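Side-chain contact in amphiphysin (Drosophila melanogaster, PDB 1URU), which probably senses and binds curved membranes through its dimeric, coiled-coil BAR domain during endocytosis: residues N122-Q127 with I201-T206. Sequence-based numbering, arbitrary orientation.
Sequences NTYTGQ and ILFLVT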
# COMPACT_ATOMS: atom_id res chain seq x y z
N ASN A 122 -21.22 0.82 2.12
CA ASN A 122 -21.90 0.30 0.93
C ASN A 122 -23.40 0.30 1.15
O ASN A 122 -24.15 0.52 0.20
CB ASN A 122 -21.43 -1.13 0.57
CG ASN A 122 -20.02 -1.18 -0.03
OD1 ASN A 122 -19.52 -0.22 -0.60
ND2 ASN A 122 -19.38 -2.32 0.10
N THR A 123 -23.83 0.09 2.39
CA THR A 123 -25.25 0.09 2.75
C THR A 123 -25.87 1.50 2.77
O THR A 123 -26.98 1.72 2.29
CB THR A 123 -25.44 -0.58 4.12
OG1 THR A 123 -25.23 -1.99 3.99
CG2 THR A 123 -26.85 -0.50 4.60
N TYR A 124 -25.14 2.45 3.34
CA TYR A 124 -25.56 3.83 3.41
C TYR A 124 -25.55 4.41 2.02
O TYR A 124 -26.44 5.16 1.63
CB TYR A 124 -24.61 4.60 4.32
CG TYR A 124 -24.70 6.11 4.25
CD1 TYR A 124 -25.69 6.83 4.94
CD2 TYR A 124 -23.75 6.83 3.52
CE1 TYR A 124 -25.75 8.23 4.87
CE2 TYR A 124 -23.79 8.21 3.45
CZ TYR A 124 -24.77 8.91 4.13
OH TYR A 124 -24.74 10.29 4.05
N THR A 125 -24.54 4.03 1.25
CA THR A 125 -24.41 4.51 -0.11
C THR A 125 -25.51 3.99 -1.04
O THR A 125 -25.89 4.68 -1.99
CB THR A 125 -23.04 4.14 -0.66
OG1 THR A 125 -22.03 4.83 0.09
CG2 THR A 125 -22.86 4.67 -2.04
N GLY A 126 -26.01 2.78 -0.75
CA GLY A 126 -26.96 2.08 -1.61
C GLY A 126 -28.39 2.57 -1.45
O GLY A 126 -29.24 2.31 -2.31
N GLN A 127 -28.66 3.28 -0.37
CA GLN A 127 -30.01 3.79 -0.17
C GLN A 127 -30.30 5.00 -1.05
O GLN A 127 -31.46 5.31 -1.27
CB GLN A 127 -30.30 4.08 1.30
CG GLN A 127 -29.57 5.25 1.89
CD GLN A 127 -29.42 5.14 3.40
OE1 GLN A 127 -30.10 4.37 4.05
NE2 GLN A 127 -28.52 5.93 3.95
N ILE A 201 -24.85 12.85 9.46
CA ILE A 201 -23.91 13.15 10.53
C ILE A 201 -23.65 11.87 11.29
O ILE A 201 -22.50 11.46 11.43
CB ILE A 201 -24.49 14.20 11.53
CG1 ILE A 201 -24.64 15.58 10.88
CG2 ILE A 201 -23.59 14.33 12.78
CD1 ILE A 201 -25.75 16.43 11.52
N LEU A 202 -24.71 11.25 11.79
CA LEU A 202 -24.59 10.02 12.55
C LEU A 202 -23.88 8.92 11.75
O LEU A 202 -23.09 8.16 12.31
CB LEU A 202 -25.97 9.52 13.02
CG LEU A 202 -25.99 8.19 13.80
CD1 LEU A 202 -25.32 8.33 15.17
CD2 LEU A 202 -27.42 7.64 13.93
N PHE A 203 -24.18 8.82 10.46
CA PHE A 203 -23.49 7.85 9.65
C PHE A 203 -21.99 8.06 9.69
O PHE A 203 -21.23 7.12 9.90
CB PHE A 203 -23.91 7.88 8.20
CG PHE A 203 -22.98 7.09 7.34
CD1 PHE A 203 -22.91 5.70 7.49
CD2 PHE A 203 -22.09 7.72 6.47
CE1 PHE A 203 -22.04 4.94 6.75
CE2 PHE A 203 -21.21 6.98 5.72
CZ PHE A 203 -21.18 5.57 5.87
N LEU A 204 -21.56 9.29 9.47
CA LEU A 204 -20.13 9.57 9.39
C LEU A 204 -19.39 9.49 10.71
O LEU A 204 -18.25 9.06 10.74
CB LEU A 204 -19.86 10.92 8.74
CG LEU A 204 -19.65 10.71 7.24
CD1 LEU A 204 -20.72 11.43 6.41
CD2 LEU A 204 -18.23 11.14 6.88
N VAL A 205 -20.02 9.92 11.80
CA VAL A 205 -19.37 9.81 13.08
C VAL A 205 -19.16 8.31 13.36
O VAL A 205 -18.11 7.92 13.85
CB VAL A 205 -20.13 10.55 14.26
CG1 VAL A 205 -20.35 12.03 13.92
CG2 VAL A 205 -21.44 9.91 14.59
N THR A 206 -20.11 7.47 12.99
CA THR A 206 -19.99 6.03 13.27
C THR A 206 -18.98 5.36 12.33
O THR A 206 -18.15 4.61 12.80
CB THR A 206 -21.39 5.31 13.31
OG1 THR A 206 -22.08 5.43 12.06
CG2 THR A 206 -22.37 6.01 14.29
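Within the three-helix coiled coil of the BAR domain, segments 122-127 of helix 92-156 and 201-206 of helix 172-239 touch through one aromatic pair, Y124 on the first and F203 on the second. The two rings form an offset stack, their planes only 7° from parallel and their centroids 3.8 Å apart. The closest atoms are CD2 of Y124 and CE2 of F203, at 3.4 Å. Each ring also lies over the root of the other: CB of Y124 sits above the F203 face, 3.8 Å from its centroid, and CB of F203 returns the contact 4.1 Å from the Y124 centroid, so a CH-pi contact flanks the stack at both ends. Both side chains leave their helices with CG anti to the backbone N (chi1 166° in Y124, 167° in F203), which carries the rings into the gap where the CA atoms of Y124 and F203 are 7.7 Å apart. The tyrosine OH hydrogen-bonds to NE2 of Q49 on helix 35-84, and its side chain also touches A53 of that helix; F128 meets the same ring edge-to-face. Next to F203 in the chain, L204 packs on I84 of the second subunit. An alanine in place of Y124 would probably leave one face of the F203 ring without its stacking mate and cost Q49 its hydroxyl partner. Across these two segments the contact is apolar and probably rests largely on dispersion, while the phenol hydroxyl adds a polar tie to helix 35-84, so one tyrosine links all three helices of the subunit.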